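Putative D-tyrosyl-tRNA(Tyr) deacylase 2 (Leishmania major, PDB 1TC5) probably hydrolyses D-tyrosyl-tRNA(Tyr) to D-tyrosine and free tRNA(Tyr), a possible defence against harmful D-tyrosine. Local coordinates at residues G35-M39 / F71-P76; G122-Y126 / S171-G175. All coordinates share one frame. Numbering follows the deposited sequence.

Both contacts are built around the mixed five-stranded sheet of a highly divergent, putative DTD-family deacylase. Contact 1 comes first along the chain and closes before contact 2 opens. It joins the start of strand 37-45 to the loop after helix 55-67. Contact 2 joins helix 119-136 to the segment leaving strand 169-171, an outermost strand of the sheet within this chain. The link is strand 37-45: it supplies one side of contact 1, and its I42 and F44 receive Y126 of contact 2. The centres are 24 Å apart, on opposite sides of the chain's centre, and the nearest atoms are about 9 Å apart. The second subunit of the homodimer touches neither contact.

Contact 1: G35-M39 / F71-P76; sequences GRGVM and FTHFSP
Residues 35-39 lead into strand 37-45. Residues 71-76 form an irregular loop. The CA atoms of G37 and F74 lie 6.6 Å apart, and those of V38 and F71 8.5 Å. At phi/psi 162/-133, G37 must be glycine: a CB would clash with the preceding carbonyl. R36 (chi1 to chi3 t, t, p) reaches the loop. Its NH2 donates to F74 O at 2.7 Å. Its NE adds a weak bond to F74 O at 3.3 Å. P76 CD lies over one guanidinium face, 3.4 Å from R36 NH2. H73, with chi1 p, brings NE2 to 2.9 Å from G37 O. F71 and F74, both m, close on V38: CG2 of V38 is 3.5 Å from F71 CD2 and 3.6 Å from F74 CZ. Main-chain bonds tie R36 to D93, V38 to D93 and L95, and G37 to M18. G35 N bonds to D93 OD2, and S75 OG to Q84 OE1. This packs the loop before strand 93-98 against the start of strand 37-45 in the mixed sheet of the DTD fold. The guanidinium is held by a neutral main-chain carbonyl, and 71-76 offers no carboxylate, so the link depends on the loop's backbone path.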
loop_
_atom_site.group_PDB
_atom_site.type_symbol
_atom_site.label_atom_id
_atom_site.label_comp_id
_atom_site.label_asym_id
_atom_site.label_seq_id
_atom_site.Cartn_x
_atom_site.Cartn_y
_atom_site.Cartn_z
ATOM N N GLY A 35 -9.015 -8.433 11.396
ATOM C CA GLY A 35 -10.254 -8.000 10.767
ATOM C C GLY A 35 -10.218 -6.527 10.407
ATOM O O GLY A 35 -9.171 -5.979 10.045
ATOM N N ARG A 36 -11.373 -5.880 10.524
ATOM C CA ARG A 36 -11.520 -4.522 10.061
ATOM C C ARG A 36 -10.701 -3.561 10.901
ATOM O O ARG A 36 -10.654 -3.653 12.126
ATOM C CB ARG A 36 -12.967 -4.075 10.065
ATOM C CG ARG A 36 -13.164 -2.709 9.386
ATOM C CD ARG A 36 -14.584 -2.478 8.943
ATOM N NE ARG A 36 -15.399 -2.106 10.077
ATOM C CZ ARG A 36 -16.485 -2.742 10.529
ATOM N NH1 ARG A 36 -16.962 -3.849 9.978
ATOM N NH2 ARG A 36 -17.107 -2.238 11.567
ATOM N N GLY A 37 -10.067 -2.632 10.217
ATOM C CA GLY A 37 -9.278 -1.612 10.889
ATOM C C GLY A 37 -8.320 -0.952 9.928
ATOM O O GLY A 37 -8.722 -0.560 8.831
ATOM N N VAL A 38 -7.070 -0.819 10.339
ATOM C CA VAL A 38 -6.043 -0.163 9.528
ATOM C C VAL A 38 -4.781 -1.017 9.389
ATOM O O VAL A 38 -4.278 -1.576 10.378
ATOM C CB VAL A 38 -5.686 1.193 10.135
ATOM C CG1 VAL A 38 -4.499 1.832 9.395
ATOM C CG2 VAL A 38 -6.914 2.111 10.147
ATOM N N MET A 39 -4.293 -1.134 8.154
ATOM C CA MET A 39 -2.995 -1.734 7.861
ATOM C C MET A 39 -1.947 -0.634 7.707
ATOM O O MET A 39 -2.092 0.280 6.874
ATOM C CB MET A 39 -3.039 -2.590 6.605
ATOM C CG MET A 39 -1.710 -3.315 6.327
ATOM S SD MET A 39 -1.761 -4.591 5.093
ATOM C CE MET A 39 -1.942 -3.532 3.628
ATOM N N PHE A 71 -9.966 7.647 8.535
ATOM C CA PHE A 71 -10.768 6.679 7.776
ATOM C C PHE A 71 -12.281 6.722 8.059
ATOM O O PHE A 71 -12.719 7.044 9.162
ATOM C CB PHE A 71 -10.235 5.249 7.969
ATOM C CG PHE A 71 -8.809 5.078 7.489
ATOM C CD1 PHE A 71 -8.521 5.061 6.146
ATOM C CD2 PHE A 71 -7.755 4.996 8.396
ATOM C CE1 PHE A 71 -7.182 4.972 5.688
ATOM C CE2 PHE A 71 -6.441 4.877 7.965
ATOM C CZ PHE A 71 -6.148 4.883 6.603
ATOM N N THR A 72 -13.052 6.344 7.039
ATOM C CA THR A 72 -14.512 6.469 7.000
ATOM C C THR A 72 -15.226 5.117 7.027
ATOM O O THR A 72 -16.455 5.056 6.975
ATOM C CB THR A 72 -14.945 7.216 5.703
ATOM O OG1 THR A 72 -14.400 6.553 4.558
ATOM C CG2 THR A 72 -14.344 8.653 5.639
ATOM N N HIS A 73 -14.466 4.033 7.159
ATOM C CA HIS A 73 -15.028 2.686 7.032
ATOM C C HIS A 73 -15.240 1.931 8.354
ATOM O O HIS A 73 -15.725 0.810 8.368
ATOM C CB HIS A 73 -14.067 1.911 6.154
ATOM C CG HIS A 73 -12.864 1.389 6.884
ATOM N ND1 HIS A 73 -11.586 1.585 6.436
ATOM C CD2 HIS A 73 -12.744 0.667 8.021
ATOM C CE1 HIS A 73 -10.737 0.972 7.239
ATOM N NE2 HIS A 73 -11.414 0.396 8.198
ATOM N N PHE A 74 -14.852 2.517 9.469
ATOM C CA PHE A 74 -14.913 1.808 10.766
ATOM C C PHE A 74 -16.324 1.470 11.250
ATOM O O PHE A 74 -16.542 0.424 11.891
ATOM C CB PHE A 74 -14.230 2.610 11.879
ATOM C CG PHE A 74 -12.768 2.878 11.665
ATOM C CD1 PHE A 74 -11.981 2.077 10.841
ATOM C CD2 PHE A 74 -12.164 3.933 12.329
ATOM C CE1 PHE A 74 -10.661 2.337 10.700
ATOM C CE2 PHE A 74 -10.840 4.191 12.172
ATOM C CZ PHE A 74 -10.090 3.410 11.364
ATOM N N SER A 75 -17.266 2.362 10.947
ATOM C CA SER A 75 -18.606 2.331 11.519
ATOM C C SER A 75 -19.710 2.313 10.452
ATOM O O SER A 75 -20.433 3.313 10.267
ATOM C CB SER A 75 -18.784 3.579 12.395
ATOM O OG SER A 75 -17.725 3.702 13.325
ATOM N N PRO A 76 -19.882 1.175 9.782
ATOM C CA PRO A 76 -20.883 1.063 8.709
ATOM C C PRO A 76 -22.323 1.359 9.165
ATOM O O PRO A 76 -23.158 1.745 8.362
ATOM C CB PRO A 76 -20.712 -0.388 8.204
ATOM C CG PRO A 76 -19.958 -1.118 9.271
ATOM C CD PRO A 76 -19.152 -0.088 10.007
#

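Contact 2: G122-Y126 / S171-G175; sequences GAALY and SGTFG
Residues 122-126 form part of helix 119-136, with phi/psi near -65/-43 and Y126 N bonded to G122 O at 2.9 Å. Residues 171-175 run extended from the end of strand 169-171 as far as F174. G175 then turns the chain at a positive phi of 86°. The closest CA atoms are those of A123 and F174, 6.5 Å apart. The t rotamer of Y126 sends its ring across to 171-175. Its OH donates to G172 O at 2.8 Å; G172 N, 3.0 Å from Y126 OH, is too poorly angled to bond. This is a helix packed beside the mixed sheet of the DTD fold: Y126 also rests on I42 and F44 of strand 37-45 and on I96 and P98 of strand 93-98. F174, also t at chi1, lays its ring on the helix. A123 CA makes a CH-pi contact over one face, 3.7 Å from the F174 ring centroid, and A123 CB is 3.5 Å from F174 CE2. The rings of Y126 and F174 meet obliquely, centroids 5.5 Å apart and planes at 33°; Y126 CD2 and F174 CD1 are 3.7 Å apart. N147 ND2 bonds to S171 O and T173 OG1.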
loop_
_atom_site.group_PDB
_atom_site.type_symbol
_atom_site.label_atom_id
_atom_site.label_comp_id
_atom_site.label_asym_id
_atom_site.label_seq_id
_atom_site.Cartn_x
_atom_site.Cartn_y
_atom_site.Cartn_z
ATOM N N GLY A 122 16.581 0.086 13.447
ATOM C CA GLY A 122 15.240 -0.112 12.929
ATOM C C GLY A 122 14.496 -1.218 13.668
ATOM O O GLY A 122 13.307 -1.100 13.911
ATOM N N ALA A 123 15.195 -2.296 14.001
ATOM C CA ALA A 123 14.622 -3.377 14.784
ATOM C C ALA A 123 14.137 -2.866 16.147
ATOM O O ALA A 123 13.050 -3.220 16.602
ATOM C CB ALA A 123 15.672 -4.512 14.984
ATOM N N ALA A 124 14.963 -2.044 16.790
ATOM C CA ALA A 124 14.654 -1.494 18.111
ATOM C C ALA A 124 13.483 -0.525 18.065
ATOM O O ALA A 124 12.586 -0.601 18.899
ATOM C CB ALA A 124 15.866 -0.799 18.695
ATOM N N LEU A 125 13.501 0.374 17.088
ATOM C CA LEU A 125 12.415 1.346 16.922
ATOM C C LEU A 125 11.105 0.628 16.581
ATOM O O LEU A 125 10.043 0.985 17.087
ATOM C CB LEU A 125 12.761 2.386 15.853
ATOM C CG LEU A 125 13.905 3.373 16.183
ATOM C CD1 LEU A 125 14.354 4.109 14.945
ATOM C CD2 LEU A 125 13.458 4.370 17.227
ATOM N N TYR A 126 11.196 -0.392 15.737
ATOM C CA TYR A 126 10.014 -1.133 15.276
ATOM C C TYR A 126 9.361 -1.866 16.436
ATOM O O TYR A 126 8.138 -1.831 16.623
ATOM C CB TYR A 126 10.388 -2.173 14.223
ATOM C CG TYR A 126 9.239 -3.066 13.815
ATOM C CD1 TYR A 126 8.179 -2.565 13.058
ATOM C CD2 TYR A 126 9.205 -4.398 14.177
ATOM C CE1 TYR A 126 7.102 -3.363 12.698
ATOM C CE2 TYR A 126 8.140 -5.205 13.805
ATOM C CZ TYR A 126 7.095 -4.688 13.065
ATOM O OH TYR A 126 6.033 -5.500 12.678
ATOM N N SER A 171 1.421 -7.606 14.252
ATOM C CA SER A 171 2.640 -7.045 13.687
ATOM C C SER A 171 3.527 -8.116 13.044
ATOM O O SER A 171 3.638 -9.255 13.526
ATOM C CB SER A 171 3.405 -6.260 14.764
ATOM O OG SER A 171 3.590 -7.045 15.925
ATOM N N GLY A 172 4.165 -7.734 11.944
ATOM C CA GLY A 172 5.086 -8.598 11.246
ATOM C C GLY A 172 6.328 -8.910 12.043
ATOM O O GLY A 172 6.698 -8.200 12.976
ATOM N N THR A 173 6.945 -10.029 11.704
ATOM C CA THR A 173 8.228 -10.422 12.276
ATOM C C THR A 173 9.277 -9.599 11.562
ATOM O O THR A 173 9.381 -9.680 10.327
ATOM C CB THR A 173 8.420 -11.932 12.031
ATOM O OG1 THR A 173 7.346 -12.650 12.668
ATOM C CG2 THR A 173 9.699 -12.474 12.701
ATOM N N PHE A 174 10.002 -8.772 12.312
ATOM C CA PHE A 174 11.019 -7.919 11.737
ATOM C C PHE A 174 12.077 -8.742 11.009
ATOM O O PHE A 174 12.571 -9.741 11.545
ATOM C CB PHE A 174 11.723 -7.102 12.819
ATOM C CG PHE A 174 12.540 -5.964 12.260
ATOM C CD1 PHE A 174 11.909 -4.843 11.749
ATOM C CD2 PHE A 174 13.923 -6.043 12.195
ATOM C CE1 PHE A 174 12.637 -3.789 11.218
ATOM C CE2 PHE A 174 14.664 -4.999 11.651
ATOM C CZ PHE A 174 14.020 -3.868 11.170
ATOM N N GLY A 175 12.436 -8.307 9.803
ATOM C CA GLY A 175 13.481 -8.952 9.015
ATOM C C GLY A 175 12.948 -10.113 8.192
ATOM O O GLY A 175 13.683 -10.649 7.384
#